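Local coordinates for penicillin-binding protein 1A (Mycobacterium tuberculosis, PDB 5CXW) that builds cross-linked peptidoglycan for the cell wall, its penicillin-sensitive C-terminal transpeptidase domain, the part in this chain, joining the peptide subunits, at residues 39-44 against 74-79; 62-67 against 315-320; 121-126 against 155-160; 130-135 against 151-156. All coordinates share one frame; numbering follows the deposited sequence.

The four contacts illustrate how chemistry follows place in a transpeptidase fold. Interactions 1 and 2 are buried and belong to the same sheet: strand 60-67 pairs with 315-323 in interaction 2 and also lies beside 74-78, the edge strand that helix 39-53 reaches in interaction 1. Interaction 2 is regular backbone pairing; in interaction 1 a glutamine amide bonds to the backbone of one strand residue. Interactions 3 and 4 lie across the chain's centre from interaction 1 and share helix 152-161 and Tyr156. Interaction 3 is a surface contact held by a guanidinium, aliphatic groups and a tyrosine ring; interaction 4 is buried, ties a loop to the first residues of the helix and reaches the bound penicillin.

Interaction 1 (39-44 against 74-79); sequences PQAQRA and VRAYYG
The amide of Gln42 pairs with strand 74-78 much as a neighbouring strand would, giving and taking one hydrogen bond at a single residue. Tyr77 N donates to Gln42 OE1 at 2.8 Å, in the carbonyl plane and on a lone pair, while Gln42 NE2 donates to Tyr77 O at 2.9 Å, approaching from well above that carbonyl's plane. The side chain bends at chi2 (65°), which turns CD toward the strand. Helix and strand run nearly parallel here, their short axes 24° apart and 6.4 Å at closest approach. This strand is the edge of the five-stranded antiparallel sheet of the transpeptidase domain, and Arg75 and Ala76 both face Ser66 in a classic beta bulge. Beside the amide, small groups let the backbones come close: Ala41 CB meets Ala76 CB at 4.0 Å and Arg75 O at 3.6 Å. Gln42 NE2 has a second acceptor in Glu46, and the guanidinium of Arg75 turns away to Asp68 and Thr36.

Interaction 2 (62-67 against 315-320); sequences AAVVSI and LSTAVW
Two strands of the five-stranded antiparallel sheet at the heart of the transpeptidase domain, a member of the beta-lactamase clan, meet where Ala63, Val65 and Ile67 form hydrogen-bonded pairs with Trp320, Ala318 and Ser316. Each pair is closed by two N-H...O bonds; Ile67 N to Ser316 O, at 2.8 Å, is representative. Between them lie the non-hydrogen-bonded pairs Val64-Val319 and Ser66-Thr317, where CA-H...O contacts such as Thr317 CA to Val65 O at 3.2 Å fill in. The second of these pairs adds a side-chain bond of its own: Ser66 OG and Thr317 OG1 lie 2.8 Å apart, either able to donate. Both oxygens sit anti to their own carbonyl carbons (chi1 -61° and -60°), which brings them together on one face of the sheet. On that face too, the side chains of Val64 and Thr317 cross obliquely, CG1 of Val64 3.7 Å from CG2 of Thr317, and Leu315 CD1 comes against Ser66 CB. On the other face the indole of Trp320 turns an edge to the backbone, with Ala63 N in its plane and CE3 4.1 Å from Ala63 CB; its NE1 donates to Asp305 OD2. Helices 343-356 and 39-53 cover the face of Val64 and Val319, helix 211-222 packs on that of Val65 and Ser316, and strands 74-78 and 303-312 flank the pair.

Interaction 3 (121-126 against 155-160); sequences SPLTVD and YYRLML
Ser121 O is gripped by both terminal nitrogens of Arg157. The strong bond comes from Arg157 NH1, 2.7 Å from Ser121 O, on a lone pair in the carbonyl plane and close to the plane of the guanidinium; Arg157 NH2 adds a weak one to Ser121 O at 3.2 Å. Arg157 gets there with a chain extended from CG to NE, and its NH1 also donates to Asp119 O. Leu123 meets it tip to tip, its CD2 lying 3.8 Å above one guanidinium face and offset toward the rim. Farther along the strand, Val125 slides past Tyr156 in the opposite direction, CB approaching ring atom CE2 at 3.7 Å, while Val125 CG2 touches Leu160 CD1 more loosely at 4.3 Å. A water bridges the backbone carbonyl of Val125 and the hydroxyl of Tyr156: it donates to Val125 O at 2.9 Å and lies 2.8 Å from Tyr156 OH, in the ring plane. The contact lays the hairpin of 123-125 and 128-130 against helix 152-161 near the domain surface. The guanidinium's hydrogen-bond acceptor across the contact is neutral, so its charge is probably met by carbonyl dipoles, not an inter-segment salt bridge, and the bonds to Ser121 O and Asp119 O probably fix its rotation.

Interaction 4 (130-135 against 151-156); sequences ITNVEG and LNTSYY. With 35P ((2R,4S)-5,5-dimethyl-2-{(1R)-2-oxo-1-[(phenoxyacetyl)amino]ethyl}-1,3-thiazolidine-4-carboxylic acid), chain C.
Ile130, Asn132 and Thr153 carry most of the surface buried here, where the loop after strand 128-130 meets the start of helix 152-161 beside the penicillin pocket. Ser150 and Asn152 are consistent with the SxN motif of this family, Ser97 and Lys100 with SxxK, and Ser97 is probably the serine that is acylated. Asn132 reaches to the N-terminal end of the helix: its OD1 accepts from Thr153 N at 3.0 Å, on a lone pair, and its ND2 donates to Thr153 OG1 at 3.1 Å. One side-chain amide thus serves the backbone and hydroxyl of the same residue. Thr153 OG1 also bonds to Ser120 O, while Asn132 ND2 has a second acceptor in Glu136 O. Ile130 crosses Tyr156 at about a right angle, with CG1 3.8 Å above the ring's centre in a CH-pi contact and Ile130 CD1 3.6 Å from Tyr156 CZ. Beside these residues, Asn152 turns its amide to the pocket, OD1 accepting from Lys100. A water accepts from both Thr131 N and Asn152 ND2, and the same ND2 makes a weak hydrogen bond to O18 of the bound penicillin at 3.1 Å.

Interaction 1 (39-44 against 74-79)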
loop_
_atom_site.group_PDB
_atom_site.type_symbol
_atom_site.label_atom_id
_atom_site.label_comp_id
_atom_site.label_asym_id
_atom_site.label_seq_id
_atom_site.Cartn_x
_atom_site.Cartn_y
_atom_site.Cartn_z
ATOM N N PRO A 39 9.813 -14.752 10.773
ATOM C CA PRO A 39 10.944 -15.142 9.922
ATOM C C PRO A 39 10.574 -15.699 8.582
ATOM O O PRO A 39 11.273 -15.437 7.590
ATOM C CB PRO A 39 11.629 -16.232 10.763
ATOM C CG PRO A 39 11.395 -15.742 12.159
ATOM C CD PRO A 39 10.003 -15.197 12.168
ATOM N N GLN A 40 9.495 -16.453 8.538
ATOM C CA GLN A 40 9.046 -17.050 7.291
ATOM C C GLN A 40 8.648 -15.953 6.307
ATOM O O GLN A 40 8.968 -16.068 5.090
ATOM C CB GLN A 40 7.882 -18.029 7.498
ATOM C CG GLN A 40 7.339 -18.697 6.248
ATOM C CD GLN A 40 6.250 -19.703 6.518
ATOM O OE1 GLN A 40 6.315 -20.477 7.485
ATOM N NE2 GLN A 40 5.286 -19.782 5.630
ATOM N N ALA A 41 7.952 -14.920 6.799
ATOM C CA ALA A 41 7.558 -13.782 5.915
ATOM C C ALA A 41 8.765 -12.971 5.499
ATOM O O ALA A 41 8.948 -12.611 4.317
ATOM C CB ALA A 41 6.515 -12.907 6.586
ATOM N N GLN A 42 9.629 -12.719 6.460
ATOM C CA GLN A 42 10.861 -11.949 6.182
ATOM C C GLN A 42 11.743 -12.614 5.187
ATOM O O GLN A 42 12.228 -11.957 4.280
ATOM C CB GLN A 42 11.626 -11.661 7.470
ATOM C CG GLN A 42 12.791 -10.679 7.342
ATOM C CD GLN A 42 12.351 -9.284 6.967
ATOM O OE1 GLN A 42 11.261 -8.854 7.304
ATOM N NE2 GLN A 42 13.242 -8.549 6.301
ATOM N N ARG A 43 11.990 -13.916 5.348
ATOM C CA ARG A 43 12.797 -14.674 4.383
ATOM C C ARG A 43 12.172 -14.651 2.975
ATOM O O ARG A 43 12.894 -14.516 1.954
ATOM C CB ARG A 43 13.021 -16.124 4.873
ATOM C CG ARG A 43 13.995 -16.241 6.091
ATOM C CD ARG A 43 14.404 -17.684 6.497
ATOM N NE ARG A 43 13.455 -18.536 5.821
ATOM C CZ ARG A 43 12.348 -19.099 6.345
ATOM N NH1 ARG A 43 11.505 -19.730 5.472
ATOM N NH2 ARG A 43 12.113 -19.093 7.717
ATOM N N ALA A 44 10.849 -14.757 2.912
ATOM C CA ALA A 44 10.136 -14.749 1.602
ATOM C C ALA A 44 10.319 -13.397 0.928
ATOM O O ALA A 44 10.597 -13.337 -0.304
ATOM C CB ALA A 44 8.649 -15.069 1.761
ATOM N N VAL A 74 4.067 -5.676 12.267
ATOM C CA VAL A 74 4.886 -5.753 11.086
ATOM C C VAL A 74 5.539 -7.130 11.002
ATOM O O VAL A 74 6.401 -7.510 11.831
ATOM C CB VAL A 74 5.918 -4.615 11.000
ATOM C CG1 VAL A 74 6.803 -4.838 9.715
ATOM C CG2 VAL A 74 5.289 -3.246 11.040
ATOM N N ARG A 75 5.148 -7.890 9.982
ATOM C CA ARG A 75 5.611 -9.246 9.771
ATOM C C ARG A 75 6.819 -9.377 8.867
ATOM O O ARG A 75 7.569 -10.374 8.956
ATOM C CB ARG A 75 4.502 -10.136 9.225
ATOM C CG ARG A 75 3.280 -10.199 10.117
ATOM C CD ARG A 75 3.670 -10.703 11.496
ATOM N NE ARG A 75 2.476 -10.997 12.298
ATOM C CZ ARG A 75 2.451 -10.990 13.653
ATOM N NH1 ARG A 75 3.545 -10.738 14.388
ATOM N NH2 ARG A 75 1.306 -11.264 14.300
ATOM N N ALA A 76 6.952 -8.464 7.907
ATOM C CA ALA A 76 8.086 -8.464 7.015
ATOM C C ALA A 76 8.381 -7.016 6.660
ATOM O O ALA A 76 7.478 -6.218 6.496
ATOM C CB ALA A 76 7.785 -9.238 5.740
ATOM N N TYR A 77 9.650 -6.710 6.526
ATOM C CA TYR A 77 10.101 -5.326 6.313
ATOM C C TYR A 77 11.466 -5.347 5.634
ATOM O O TYR A 77 12.493 -5.756 6.248
ATOM C CB TYR A 77 10.213 -4.605 7.671
ATOM C CG TYR A 77 10.475 -3.118 7.609
ATOM C CD1 TYR A 77 9.427 -2.222 7.507
ATOM C CD2 TYR A 77 11.784 -2.605 7.635
ATOM C CE1 TYR A 77 9.633 -0.861 7.471
ATOM C CE2 TYR A 77 12.002 -1.252 7.602
ATOM C CZ TYR A 77 10.912 -0.383 7.525
ATOM O OH TYR A 77 11.148 0.932 7.499
ATOM N N TYR A 78 11.451 -4.946 4.356
ATOM C CA TYR A 78 12.615 -4.808 3.574
ATOM C C TYR A 78 12.671 -3.356 3.118
ATOM O O TYR A 78 11.849 -2.929 2.288
ATOM C CB TYR A 78 12.568 -5.763 2.366
ATOM C CG TYR A 78 13.830 -5.603 1.506
ATOM C CD1 TYR A 78 15.011 -6.287 1.789
ATOM C CD2 TYR A 78 13.853 -4.690 0.463
ATOM C CE1 TYR A 78 16.160 -6.098 1.008
ATOM C CE2 TYR A 78 14.969 -4.496 -0.302
ATOM C CZ TYR A 78 16.121 -5.190 -0.031
ATOM O OH TYR A 78 17.227 -4.945 -0.835
ATOM N N GLY A 79 13.630 -2.600 3.617
ATOM C CA GLY A 79 13.840 -1.218 3.119
ATOM C C GLY A 79 15.108 -1.018 2.313
ATOM O O GLY A 79 15.390 0.095 1.885
#

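Interaction 2 (62-67 against 315-320)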
loop_
_atom_site.group_PDB
_atom_site.type_symbol
_atom_site.label_atom_id
_atom_site.label_comp_id
_atom_site.label_asym_id
_atom_site.label_seq_id
_atom_site.Cartn_x
_atom_site.Cartn_y
_atom_site.Cartn_z
ATOM N N ALA A 62 14.115 -1.655 -4.232
ATOM C CA ALA A 62 12.767 -2.129 -3.859
ATOM C C ALA A 62 12.504 -1.919 -2.382
ATOM O O ALA A 62 13.441 -1.793 -1.580
ATOM C CB ALA A 62 12.586 -3.612 -4.217
ATOM N N ALA A 63 11.241 -1.871 -2.010
ATOM C CA ALA A 63 10.840 -1.902 -0.620
ATOM C C ALA A 63 9.591 -2.760 -0.465
ATOM O O ALA A 63 8.710 -2.727 -1.356
ATOM C CB ALA A 63 10.583 -0.497 -0.123
ATOM N N VAL A 64 9.529 -3.527 0.639
ATOM C CA VAL A 64 8.414 -4.434 0.922
ATOM C C VAL A 64 8.042 -4.312 2.391
ATOM O O VAL A 64 8.902 -4.378 3.271
ATOM C CB VAL A 64 8.806 -5.898 0.693
ATOM C CG1 VAL A 64 7.614 -6.825 0.872
ATOM C CG2 VAL A 64 9.405 -6.118 -0.692
ATOM N N VAL A 65 6.776 -4.097 2.679
ATOM C CA VAL A 65 6.269 -4.134 4.053
ATOM C C VAL A 65 5.022 -4.999 4.115
ATOM O O VAL A 65 4.114 -4.829 3.289
ATOM C CB VAL A 65 5.934 -2.722 4.558
ATOM C CG1 VAL A 65 5.448 -2.795 6.018
ATOM C CG2 VAL A 65 7.154 -1.846 4.462
ATOM N N SER A 66 5.006 -5.966 5.058
ATOM C CA SER A 66 3.880 -6.815 5.266
ATOM C C SER A 66 3.370 -6.612 6.691
ATOM O O SER A 66 4.203 -6.693 7.663
ATOM C CB SER A 66 4.284 -8.277 5.116
ATOM O OG SER A 66 4.777 -8.559 3.803
ATOM N N ILE A 67 2.067 -6.376 6.816
ATOM C CA ILE A 67 1.419 -6.129 8.097
ATOM C C ILE A 67 0.269 -7.109 8.337
ATOM O O ILE A 67 -0.498 -7.447 7.411
ATOM C CB ILE A 67 0.895 -4.686 8.112
ATOM C CG1 ILE A 67 2.117 -3.743 8.291
ATOM C CG2 ILE A 67 -0.071 -4.438 9.272
ATOM C CD1 ILE A 67 1.829 -2.299 8.104
ATOM N N LEU A 315 -2.803 -10.946 5.961
ATOM C CA LEU A 315 -1.554 -10.312 5.597
ATOM C C LEU A 315 -1.752 -9.291 4.506
ATOM O O LEU A 315 -2.386 -9.556 3.505
ATOM C CB LEU A 315 -0.470 -11.318 5.190
ATOM C CG LEU A 315 0.951 -10.762 5.275
ATOM C CD1 LEU A 315 1.377 -10.504 6.721
ATOM C CD2 LEU A 315 1.859 -11.827 4.668
ATOM N N SER A 316 -1.239 -8.082 4.760
ATOM C CA SER A 316 -1.262 -6.997 3.777
ATOM C C SER A 316 0.123 -6.606 3.420
ATOM O O SER A 316 0.926 -6.265 4.300
ATOM C CB SER A 316 -1.977 -5.760 4.367
ATOM O OG SER A 316 -1.889 -4.676 3.416
ATOM N N THR A 317 0.450 -6.678 2.131
ATOM C CA THR A 317 1.810 -6.423 1.679
ATOM C C THR A 317 1.824 -5.335 0.578
ATOM O O THR A 317 1.063 -5.396 -0.407
ATOM C CB THR A 317 2.487 -7.704 1.150
ATOM O OG1 THR A 317 2.536 -8.694 2.201
ATOM C CG2 THR A 317 3.935 -7.406 0.686
ATOM N N ALA A 318 2.693 -4.342 0.782
ATOM C CA ALA A 318 2.948 -3.312 -0.182
ATOM C C ALA A 318 4.379 -3.484 -0.744
ATOM O O ALA A 318 5.325 -3.706 -0.005
ATOM C CB ALA A 318 2.853 -1.936 0.474
ATOM N N VAL A 319 4.501 -3.329 -2.058
ATOM C CA VAL A 319 5.788 -3.389 -2.739
ATOM C C VAL A 319 5.898 -2.203 -3.671
ATOM O O VAL A 319 5.023 -1.946 -4.496
ATOM C CB VAL A 319 5.924 -4.631 -3.613
ATOM C CG1 VAL A 319 7.279 -4.669 -4.311
ATOM C CG2 VAL A 319 5.689 -5.936 -2.774
ATOM N N TRP A 320 7.068 -1.571 -3.572
ATOM C CA TRP A 320 7.518 -0.495 -4.465
ATOM C C TRP A 320 8.824 -0.932 -5.123
ATOM O O TRP A 320 9.659 -1.562 -4.497
ATOM C CB TRP A 320 7.727 0.780 -3.666
ATOM C CG TRP A 320 8.505 1.870 -4.393
ATOM C CD1 TRP A 320 7.974 2.851 -5.204
ATOM C CD2 TRP A 320 9.915 2.114 -4.351
ATOM N NE1 TRP A 320 8.975 3.683 -5.651
ATOM C CE2 TRP A 320 10.178 3.237 -5.166
ATOM C CE3 TRP A 320 10.992 1.500 -3.702
ATOM C CZ2 TRP A 320 11.463 3.787 -5.295
ATOM C CZ3 TRP A 320 12.251 2.017 -3.859
ATOM C CH2 TRP A 320 12.483 3.171 -4.657
#

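Interaction 3 (121-126 against 155-160)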
loop_
_atom_site.group_PDB
_atom_site.type_symbol
_atom_site.label_atom_id
_atom_site.label_comp_id
_atom_site.label_asym_id
_atom_site.label_seq_id
_atom_site.Cartn_x
_atom_site.Cartn_y
_atom_site.Cartn_z
ATOM N N SER A 121 -14.026 8.592 -20.966
ATOM C CA SER A 121 -13.403 9.352 -22.037
ATOM C C SER A 121 -12.362 10.332 -21.491
ATOM O O SER A 121 -12.412 10.709 -20.300
ATOM C CB SER A 121 -14.465 10.132 -22.809
ATOM O OG SER A 121 -15.046 11.150 -22.050
ATOM N N PRO A 122 -11.436 10.777 -22.344
ATOM C CA PRO A 122 -10.448 11.721 -21.861
ATOM C C PRO A 122 -11.090 13.047 -21.423
ATOM O O PRO A 122 -12.148 13.442 -21.966
ATOM C CB PRO A 122 -9.543 11.961 -23.028
ATOM C CG PRO A 122 -9.853 10.913 -24.060
ATOM C CD PRO A 122 -11.167 10.304 -23.716
ATOM N N LEU A 123 -10.376 13.752 -20.562
ATOM C CA LEU A 123 -10.809 15.094 -20.155
ATOM C C LEU A 123 -9.665 15.914 -19.685
ATOM O O LEU A 123 -8.613 15.395 -19.363
ATOM C CB LEU A 123 -11.925 15.038 -19.104
ATOM C CG LEU A 123 -11.573 14.595 -17.661
ATOM C CD1 LEU A 123 -12.680 14.968 -16.694
ATOM C CD2 LEU A 123 -11.171 13.112 -17.552
ATOM N N THR A 124 -9.902 17.214 -19.590
ATOM C CA THR A 124 -8.898 18.179 -19.109
ATOM C C THR A 124 -9.454 18.817 -17.850
ATOM O O THR A 124 -10.633 19.178 -17.854
ATOM C CB THR A 124 -8.611 19.271 -20.098
ATOM O OG1 THR A 124 -8.097 18.701 -21.300
ATOM C CG2 THR A 124 -7.534 20.260 -19.567
ATOM N N VAL A 125 -8.657 18.810 -16.755
ATOM C CA VAL A 125 -9.103 19.343 -15.479
ATOM C C VAL A 125 -8.036 20.252 -14.941
ATOM O O VAL A 125 -6.913 19.835 -14.805
ATOM C CB VAL A 125 -9.432 18.251 -14.470
ATOM C CG1 VAL A 125 -9.963 18.840 -13.168
ATOM C CG2 VAL A 125 -10.479 17.264 -15.069
ATOM N N ASP A 126 -8.405 21.492 -14.638
ATOM C CA ASP A 126 -7.449 22.514 -14.207
ATOM C C ASP A 126 -6.315 22.705 -15.192
ATOM O O ASP A 126 -5.154 23.009 -14.822
ATOM C CB ASP A 126 -6.900 22.226 -12.777
ATOM C CG ASP A 126 -7.976 22.212 -11.696
ATOM O OD1 ASP A 126 -9.175 22.329 -11.919
ATOM O OD2 ASP A 126 -7.660 22.063 -10.499
ATOM N N TYR A 155 -11.595 7.648 -12.640
ATOM C CA TYR A 155 -11.303 7.919 -11.212
ATOM C C TYR A 155 -11.236 9.440 -10.962
ATOM O O TYR A 155 -11.562 9.894 -9.877
ATOM C CB TYR A 155 -10.091 7.086 -10.679
ATOM C CG TYR A 155 -10.708 5.846 -10.078
ATOM C CD1 TYR A 155 -11.208 4.812 -10.874
ATOM C CD2 TYR A 155 -10.925 5.759 -8.735
ATOM C CE1 TYR A 155 -11.912 3.733 -10.321
ATOM C CE2 TYR A 155 -11.620 4.723 -8.141
ATOM C CZ TYR A 155 -12.120 3.699 -8.928
ATOM O OH TYR A 155 -12.866 2.706 -8.368
ATOM N N TYR A 156 -10.738 10.215 -11.928
ATOM C CA TYR A 156 -10.816 11.694 -11.835
ATOM C C TYR A 156 -12.266 12.142 -11.759
ATOM O O TYR A 156 -12.632 12.939 -10.877
ATOM C CB TYR A 156 -10.127 12.356 -13.015
ATOM C CG TYR A 156 -9.026 13.297 -12.653
ATOM C CD1 TYR A 156 -7.771 12.830 -12.417
ATOM C CD2 TYR A 156 -9.231 14.668 -12.576
ATOM C CE1 TYR A 156 -6.730 13.667 -12.070
ATOM C CE2 TYR A 156 -8.189 15.532 -12.301
ATOM C CZ TYR A 156 -6.947 15.019 -12.016
ATOM O OH TYR A 156 -5.874 15.876 -11.774
ATOM N N ARG A 157 -13.134 11.635 -12.636
ATOM C CA ARG A 157 -14.534 11.981 -12.585
ATOM C C ARG A 157 -15.178 11.513 -11.271
ATOM O O ARG A 157 -16.084 12.199 -10.742
ATOM C CB ARG A 157 -15.331 11.420 -13.778
ATOM C CG ARG A 157 -14.992 12.012 -15.117
ATOM C CD ARG A 157 -16.020 11.593 -16.150
ATOM N NE ARG A 157 -15.824 12.320 -17.430
ATOM C CZ ARG A 157 -14.955 11.948 -18.394
ATOM N NH1 ARG A 157 -14.297 10.826 -18.337
ATOM N NH2 ARG A 157 -14.803 12.727 -19.477
ATOM N N LEU A 158 -14.806 10.336 -10.787
ATOM C CA LEU A 158 -15.373 9.877 -9.548
ATOM C C LEU A 158 -14.985 10.828 -8.390
ATOM O O LEU A 158 -15.857 11.220 -7.577
ATOM C CB LEU A 158 -14.917 8.492 -9.216
ATOM C CG LEU A 158 -15.455 7.920 -7.918
ATOM C CD1 LEU A 158 -16.976 7.827 -7.845
ATOM C CD2 LEU A 158 -14.816 6.554 -7.676
ATOM N N MET A 159 -13.717 11.195 -8.333
ATOM C CA MET A 159 -13.260 12.154 -7.307
ATOM C C MET A 159 -14.023 13.459 -7.410
ATOM O O MET A 159 -14.421 14.015 -6.375
ATOM C CB MET A 159 -11.757 12.395 -7.440
ATOM C CG MET A 159 -11.250 13.624 -6.673
ATOM S SD MET A 159 -9.531 13.872 -6.980
ATOM C CE MET A 159 -9.630 14.476 -8.693
ATOM N N LEU A 160 -14.225 13.991 -8.614
ATOM C CA LEU A 160 -14.940 15.248 -8.750
ATOM C C LEU A 160 -16.411 15.170 -8.316
ATOM O O LEU A 160 -16.996 16.192 -7.878
ATOM C CB LEU A 160 -14.786 15.805 -10.141
ATOM C CG LEU A 160 -13.373 16.190 -10.516
ATOM C CD1 LEU A 160 -13.382 16.518 -12.002
ATOM C CD2 LEU A 160 -12.762 17.289 -9.695
HETATM O O HOH W 1 -6.290 18.551 -12.268
#

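Interaction 4 (130-135 against 151-156)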
loop_
_atom_site.group_PDB
_atom_site.type_symbol
_atom_site.label_atom_id
_atom_site.label_comp_id
_atom_site.label_asym_id
_atom_site.label_seq_id
_atom_site.Cartn_x
_atom_site.Cartn_y
_atom_site.Cartn_z
ATOM N N ILE A 130 -6.057 14.626 -18.742
ATOM C CA ILE A 130 -6.187 13.348 -18.050
ATOM C C ILE A 130 -6.469 12.282 -19.105
ATOM O O ILE A 130 -7.448 12.366 -19.883
ATOM C CB ILE A 130 -7.315 13.365 -16.951
ATOM C CG1 ILE A 130 -7.133 14.569 -16.024
ATOM C CG2 ILE A 130 -7.300 12.068 -16.187
ATOM C CD1 ILE A 130 -5.765 14.704 -15.385
ATOM N N THR A 131 -5.626 11.252 -19.150
ATOM C CA THR A 131 -5.788 10.196 -20.139
ATOM C C THR A 131 -5.438 8.864 -19.468
ATOM O O THR A 131 -4.776 8.826 -18.407
ATOM C CB THR A 131 -4.871 10.323 -21.396
ATOM O OG1 THR A 131 -3.531 10.380 -20.937
ATOM C CG2 THR A 131 -5.093 11.616 -22.097
ATOM N N ASN A 132 -5.804 7.805 -20.175
ATOM C CA ASN A 132 -5.499 6.445 -19.738
ATOM C C ASN A 132 -4.368 5.888 -20.550
ATOM O O ASN A 132 -4.197 6.268 -21.714
ATOM C CB ASN A 132 -6.729 5.587 -19.913
ATOM C CG ASN A 132 -7.897 6.127 -19.137
ATOM O OD1 ASN A 132 -7.733 6.651 -18.028
ATOM N ND2 ASN A 132 -9.067 6.018 -19.692
ATOM N N VAL A 133 -3.580 5.017 -19.922
ATOM C CA VAL A 133 -2.439 4.382 -20.621
ATOM C C VAL A 133 -2.921 3.708 -21.905
ATOM O O VAL A 133 -3.933 2.993 -21.892
ATOM C CB VAL A 133 -1.730 3.343 -19.733
ATOM C CG1 VAL A 133 -0.933 2.369 -20.586
ATOM C CG2 VAL A 133 -0.831 4.034 -18.719
ATOM N N GLU A 134 -2.193 3.964 -22.991
ATOM C CA GLU A 134 -2.511 3.492 -24.348
ATOM C C GLU A 134 -3.909 3.861 -24.817
ATOM O O GLU A 134 -4.501 3.110 -25.597
ATOM C CB GLU A 134 -2.284 1.959 -24.481
ATOM C CG GLU A 134 -0.805 1.573 -24.340
ATOM C CD GLU A 134 -0.540 0.130 -23.884
ATOM O OE1 GLU A 134 0.655 -0.179 -23.726
ATOM O OE2 GLU A 134 -1.477 -0.702 -23.670
ATOM N N GLY A 135 -4.446 4.981 -24.319
ATOM C CA GLY A 135 -5.815 5.406 -24.610
ATOM C C GLY A 135 -6.911 4.380 -24.345
ATOM O O GLY A 135 -7.991 4.466 -24.920
ATOM N N LEU A 151 -8.505 2.992 -14.781
ATOM C CA LEU A 151 -8.773 4.130 -15.646
ATOM C C LEU A 151 -8.617 5.448 -14.914
ATOM O O LEU A 151 -9.419 5.759 -14.044
ATOM C CB LEU A 151 -10.144 3.988 -16.288
ATOM C CG LEU A 151 -10.335 2.656 -17.043
ATOM C CD1 LEU A 151 -11.780 2.604 -17.537
ATOM C CD2 LEU A 151 -9.355 2.501 -18.147
ATOM N N ASN A 152 -7.616 6.231 -15.283
ATOM C CA ASN A 152 -7.367 7.557 -14.682
ATOM C C ASN A 152 -8.561 8.489 -14.885
ATOM O O ASN A 152 -8.930 9.260 -13.989
ATOM C CB ASN A 152 -6.159 8.216 -15.283
ATOM C CG ASN A 152 -4.863 7.655 -14.797
ATOM O OD1 ASN A 152 -4.776 6.599 -14.145
ATOM N ND2 ASN A 152 -3.766 8.391 -15.159
ATOM N N THR A 153 -9.130 8.459 -16.086
ATOM C CA THR A 153 -10.177 9.425 -16.439
ATOM C C THR A 153 -11.405 9.154 -15.538
ATOM O O THR A 153 -11.990 10.082 -14.929
ATOM C CB THR A 153 -10.543 9.276 -17.906
ATOM O OG1 THR A 153 -10.908 7.925 -18.137
ATOM C CG2 THR A 153 -9.399 9.699 -18.822
ATOM N N SER A 154 -11.788 7.887 -15.415
ATOM C CA SER A 154 -12.970 7.530 -14.638
ATOM C C SER A 154 -12.794 7.897 -13.167
ATOM O O SER A 154 -13.713 8.404 -12.514
ATOM C CB SER A 154 -13.147 6.010 -14.726
ATOM O OG SER A 154 -13.273 5.560 -16.077
ATOM N N TYR A 155 -11.595 7.648 -12.640
ATOM C CA TYR A 155 -11.303 7.919 -11.212
ATOM C C TYR A 155 -11.236 9.440 -10.962
ATOM O O TYR A 155 -11.562 9.894 -9.877
ATOM C CB TYR A 155 -10.091 7.086 -10.679
ATOM C CG TYR A 155 -10.708 5.846 -10.078
ATOM C CD1 TYR A 155 -11.208 4.812 -10.874
ATOM C CD2 TYR A 155 -10.925 5.759 -8.735
ATOM C CE1 TYR A 155 -11.912 3.733 -10.321
ATOM C CE2 TYR A 155 -11.620 4.723 -8.141
ATOM C CZ TYR A 155 -12.120 3.699 -8.928
ATOM O OH TYR A 155 -12.866 2.706 -8.368
ATOM N N TYR A 156 -10.738 10.215 -11.928
ATOM C CA TYR A 156 -10.816 11.694 -11.835
ATOM C C TYR A 156 -12.266 12.142 -11.759
ATOM O O TYR A 156 -12.632 12.939 -10.877
ATOM C CB TYR A 156 -10.127 12.356 -13.015
ATOM C CG TYR A 156 -9.026 13.297 -12.653
ATOM C CD1 TYR A 156 -7.771 12.830 -12.417
ATOM C CD2 TYR A 156 -9.231 14.668 -12.576
ATOM C CE1 TYR A 156 -6.730 13.667 -12.070
ATOM C CE2 TYR A 156 -8.189 15.532 -12.301
ATOM C CZ TYR A 156 -6.947 15.019 -12.016
ATOM O OH TYR A 156 -5.874 15.876 -11.774
HETATM C C24 35P C . 1.671 8.460 -18.305
HETATM C C23 35P C . 2.779 8.764 -19.090
HETATM C C22 35P C . 3.951 8.057 -18.937
HETATM C C21 35P C . 4.049 7.027 -18.014
HETATM C C20 35P C . 2.964 6.702 -17.229
HETATM C C19 35P C . 1.754 7.419 -17.383
HETATM O O1 35P C . 0.626 7.142 -16.649
HETATM C C2 35P C . 0.583 5.937 -15.891
HETATM C C3 35P C . -0.830 5.707 -15.428
HETATM O O18 35P C . -1.766 6.163 -16.069
HETATM N N4 35P C . -0.930 4.974 -14.329
HETATM C C5 35P C . -2.225 4.601 -13.780
HETATM C C6 35P C . -2.031 4.339 -12.342
HETATM O O17 35P C . -0.939 4.074 -11.799
HETATM C C8 35P C . -2.867 3.300 -14.433
HETATM N N7 35P C . -2.471 2.292 -13.492
HETATM S S11 35P C . -2.296 2.747 -15.948
HETATM C C10 35P C . -1.479 1.317 -15.417
HETATM C C12 35P C . -0.116 1.191 -16.095
HETATM C C15 35P C . -2.231 0.046 -15.705
HETATM C C9 35P C . -1.301 1.557 -13.913
HETATM C C13 35P C . -1.095 0.394 -12.993
HETATM O O14 35P C . -2.127 -0.043 -12.397
HETATM O O16 35P C . 0.075 -0.019 -12.847
HETATM O O HOH W 2 -3.783 11.109 -16.543
#